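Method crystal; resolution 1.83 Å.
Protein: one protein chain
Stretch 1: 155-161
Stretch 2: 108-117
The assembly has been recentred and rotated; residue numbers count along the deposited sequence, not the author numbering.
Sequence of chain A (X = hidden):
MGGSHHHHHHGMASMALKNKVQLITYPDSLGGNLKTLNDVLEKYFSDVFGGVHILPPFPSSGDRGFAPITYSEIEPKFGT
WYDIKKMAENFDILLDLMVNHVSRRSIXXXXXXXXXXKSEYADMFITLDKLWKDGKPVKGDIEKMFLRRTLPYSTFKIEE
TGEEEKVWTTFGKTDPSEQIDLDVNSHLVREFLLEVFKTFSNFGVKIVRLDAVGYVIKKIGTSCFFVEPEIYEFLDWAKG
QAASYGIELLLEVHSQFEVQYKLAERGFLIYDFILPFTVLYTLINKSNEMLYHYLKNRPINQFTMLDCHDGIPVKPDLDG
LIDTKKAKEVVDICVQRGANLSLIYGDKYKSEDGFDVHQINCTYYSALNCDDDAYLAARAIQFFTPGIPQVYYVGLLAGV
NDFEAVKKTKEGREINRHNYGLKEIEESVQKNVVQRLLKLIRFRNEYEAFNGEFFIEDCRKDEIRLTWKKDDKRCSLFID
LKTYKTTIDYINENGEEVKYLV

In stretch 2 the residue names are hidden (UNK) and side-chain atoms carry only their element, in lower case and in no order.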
# COMPACT_ATOMS: atom_id res chain seq x y z
N THR A 155 -11.21 22.26 14.54
CA THR A 155 -11.24 23.65 14.98
C THR A 155 -9.96 23.98 15.73
O THR A 155 -9.51 23.22 16.59
CB THR A 155 -12.45 23.90 15.88
OG1 THR A 155 -13.65 23.56 15.16
CG2 THR A 155 -12.52 25.37 16.30
N PHE A 156 -9.36 25.11 15.39
CA PHE A 156 -8.13 25.57 16.01
C PHE A 156 -8.28 27.03 16.42
O PHE A 156 -9.10 27.77 15.87
CB PHE A 156 -6.93 25.42 15.07
CG PHE A 156 -6.67 24.01 14.66
CD1 PHE A 156 -5.83 23.20 15.40
CD2 PHE A 156 -7.26 23.49 13.52
CE1 PHE A 156 -5.58 21.90 15.01
CE2 PHE A 156 -7.02 22.20 13.13
CZ PHE A 156 -6.18 21.40 13.88
N LYS A 157 -7.48 27.43 17.40
CA LYS A 157 -7.47 28.79 17.91
C LYS A 157 -6.33 29.55 17.25
O LYS A 157 -5.18 29.11 17.30
CB LYS A 157 -7.30 28.79 19.43
CG LYS A 157 -7.30 30.17 20.08
CD LYS A 157 -6.88 30.06 21.55
CE LYS A 157 -6.96 31.41 22.26
NZ LYS A 157 -6.63 31.29 23.71
N ILE A 158 -6.65 30.67 16.61
CA ILE A 158 -5.62 31.53 16.04
C ILE A 158 -5.05 32.38 17.16
O ILE A 158 -5.79 33.09 17.85
CB ILE A 158 -6.17 32.39 14.90
CG1 ILE A 158 -6.83 31.52 13.83
CG2 ILE A 158 -5.06 33.22 14.28
CD1 ILE A 158 -5.93 30.40 13.28
N GLU A 159 -3.74 32.31 17.36
CA GLU A 159 -3.13 32.92 18.54
C GLU A 159 -3.28 34.43 18.51
O GLU A 159 -3.73 35.04 19.49
CB GLU A 159 -1.66 32.51 18.63
CG GLU A 159 -1.00 32.80 19.97
CD GLU A 159 -0.12 34.04 19.95
OE1 GLU A 159 0.39 34.41 18.87
OE2 GLU A 159 0.06 34.65 21.03
N GLU A 160 -2.93 35.06 17.39
CA GLU A 160 -2.86 36.51 17.35
C GLU A 160 -4.24 37.16 17.39
O GLU A 160 -4.35 38.31 17.81
CB GLU A 160 -2.07 36.95 16.12
CG GLU A 160 -0.56 36.75 16.31
CD GLU A 160 0.27 37.21 15.12
OE1 GLU A 160 -0.31 37.42 14.04
OE2 GLU A 160 1.50 37.33 15.28
N THR A 161 -5.29 36.45 16.96
CA THR A 161 -6.63 37.01 16.95
C THR A 161 -7.55 36.43 18.01
O THR A 161 -8.59 37.03 18.30
CB THR A 161 -7.29 36.80 15.58
OG1 THR A 161 -7.44 35.40 15.32
CG2 THR A 161 -6.45 37.42 14.48
N UNK A 108 4.54 25.15 8.51
CA UNK A 108 3.52 25.79 7.69
C UNK A 108 2.24 26.00 8.49
O UNK A 108 1.69 27.10 8.53
c UNK A 108 4.90 23.15 5.83
o UNK A 108 7.99 23.20 3.91
c UNK A 108 6.06 22.72 5.21
c UNK A 108 3.24 24.93 6.46
c UNK A 108 6.83 23.63 4.52
c UNK A 108 5.29 25.37 5.07
c UNK A 108 4.49 24.47 5.76
c UNK A 108 6.45 24.95 4.45
N UNK A 109 1.78 24.95 9.17
CA UNK A 109 0.54 25.09 9.92
C UNK A 109 0.72 25.80 11.25
O UNK A 109 -0.19 26.53 11.68
c UNK A 109 -1.53 23.82 10.61
c UNK A 109 -3.19 23.72 12.32
c UNK A 109 -4.16 24.06 11.41
c UNK A 109 -0.10 23.72 10.17
c UNK A 109 -1.88 23.61 11.92
c UNK A 109 -3.83 24.30 10.10
c UNK A 109 -2.51 24.17 9.70
N UNK A 110 1.86 25.63 11.92
CA UNK A 110 2.06 26.36 13.17
C UNK A 110 2.15 27.86 12.92
O UNK A 110 1.69 28.66 13.74
n UNK A 110 5.35 24.03 15.07
c UNK A 110 3.03 24.44 14.51
o UNK A 110 3.77 23.56 16.59
c UNK A 110 3.29 25.83 13.92
c UNK A 110 4.09 23.97 15.47
N UNK A 111 2.76 28.26 11.80
CA UNK A 111 2.78 29.68 11.45
C UNK A 111 1.37 30.19 11.22
O UNK A 111 1.00 31.27 11.69
c UNK A 111 3.64 29.89 10.20
o UNK A 111 3.31 31.96 9.08
c UNK A 111 3.96 31.35 9.95
o UNK A 111 4.87 31.88 10.61
N UNK A 112 0.54 29.39 10.54
CA UNK A 112 -0.85 29.75 10.30
C UNK A 112 -1.62 29.89 11.61
O UNK A 112 -2.40 30.83 11.78
c UNK A 112 -4.91 30.11 8.55
c UNK A 112 -5.75 29.20 9.16
c UNK A 112 -1.51 28.71 9.41
c UNK A 112 -3.85 27.97 9.92
c UNK A 112 -5.22 28.13 9.85
c UNK A 112 -3.00 28.87 9.31
c UNK A 112 -3.55 29.94 8.63
N UNK A 113 -1.42 28.95 12.54
CA UNK A 113 -2.13 29.06 13.81
C UNK A 113 -1.69 30.28 14.59
O UNK A 113 -2.47 30.81 15.39
c UNK A 113 -2.50 25.46 15.23
c UNK A 113 -2.67 26.55 14.18
c UNK A 113 -4.15 26.81 13.92
c UNK A 113 -1.93 27.80 14.64
N UNK A 114 -0.45 30.73 14.39
CA UNK A 114 0.03 31.92 15.07
C UNK A 114 -0.57 33.18 14.45
O UNK A 114 -1.08 34.05 15.16
c UNK A 114 4.38 34.50 15.75
n UNK A 114 4.86 34.45 17.16
c UNK A 114 3.70 33.20 15.34
c UNK A 114 2.20 33.20 15.64
c UNK A 114 1.56 31.96 15.02
N UNK A 115 -0.52 33.29 13.12
CA UNK A 115 -0.84 34.53 12.44
C UNK A 115 -2.16 34.52 11.69
O UNK A 115 -2.58 35.57 11.19
c UNK A 115 2.71 35.43 11.10
c UNK A 115 1.63 35.14 12.13
c UNK A 115 0.28 34.92 11.47
n UNK A 115 5.17 35.69 10.74
c UNK A 115 4.08 35.56 11.75
N UNK A 116 -2.83 33.37 11.58
CA UNK A 116 -4.10 33.34 10.87
C UNK A 116 -3.89 33.68 9.40
O UNK A 116 -2.97 33.17 8.75
N UNK A 117 -4.76 34.54 8.86
CA UNK A 117 -4.73 34.82 7.44
C UNK A 117 -3.53 35.67 7.01
O UNK A 117 -3.19 35.68 5.82
c UNK A 117 -7.30 34.76 7.33
c UNK A 117 -7.24 33.30 6.90
n UNK A 117 -9.26 32.64 5.00
n UNK A 117 -8.49 32.58 7.18
c UNK A 117 -9.42 32.30 6.27
n UNK A 117 -10.52 31.65 6.64
c UNK A 117 -6.02 35.53 7.01

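Position 108 has one carbon leading to a six-carbon ring that bears an oxygen. It lies out of reach of stretch 1. It is tyrosine, Y108.

Position 109 has one carbon and a plain six-carbon ring. The edge of this ring points at the face of the F156 ring. This is phenylalanine, F109. The closest atoms are F109 CZ and F156 CD2, 3.8 Å apart.

Position 110 has three carbons, the third carrying one oxygen and one nitrogen. That amide makes it glutamine, Q110. It touches a crystal neighbour, not stretch 1.

Position 111 has two carbons, the second carrying two oxygens. A carboxylate this short is aspartate, D111. It does not reach stretch 1.

Position 112 has one carbon and a six-carbon ring without oxygen. I158 CD1 sits over one face of the ring. This is phenylalanine, F112, and its CE2 is 4.2 Å from I158 CD1.

Position 113 has four carbons, forked at the second. It packs against F156 and I158. The fork at the second carbon identifies leucine, L113. Its CD2 lies 3.3 Å from F156 CB and 4.1 Å from I158 CD1.

Position 114 has four carbons in a row ending in nitrogen. It touches E159 and E160. This is lysine, K114. Its CA-to-CB bond points away, yet its CG comes within 3.9 Å of E159 OE1.

Position 115 has the same unbranched chain of four carbons and a nitrogen. It touches E160. It is also lysine, K115. K115 CG is 3.6 Å from E160 OE1, while K115 NZ makes a long salt bridge to D111 OD1 at 3.8 Å.

Position 116 has no side-chain atoms. Its backbone N is 3.5 Å from I158 CG2. It is glycine, G116. Its phi is positive, which favours glycine, and an ideal CB would lie 3.0 Å from I158 CG2, a clash.

Position 117 has three carbons, a nitrogen, then a carbon carrying two more nitrogens. It makes no contact with stretch 1. This guanidinium group is arginine, R117.

F156 and I158 pack against F109, F112 and L113. At the end of the helix, carbonyls lack the usual helical partners and turn to stretch 1. E159 N donates to L113 O at 2.8 Å, nearly straight at 167°. E160 N donates to K114 O at 3.1 Å, more bent at 143°. I158 CA also approaches L113 O at 3.3 Å in a CA-H...O contact. The side chains of E159, E160, K114 and K115 meet without a salt bridge across the two stretches.

Stretch 2 (108-117) YFQDFLKKGR
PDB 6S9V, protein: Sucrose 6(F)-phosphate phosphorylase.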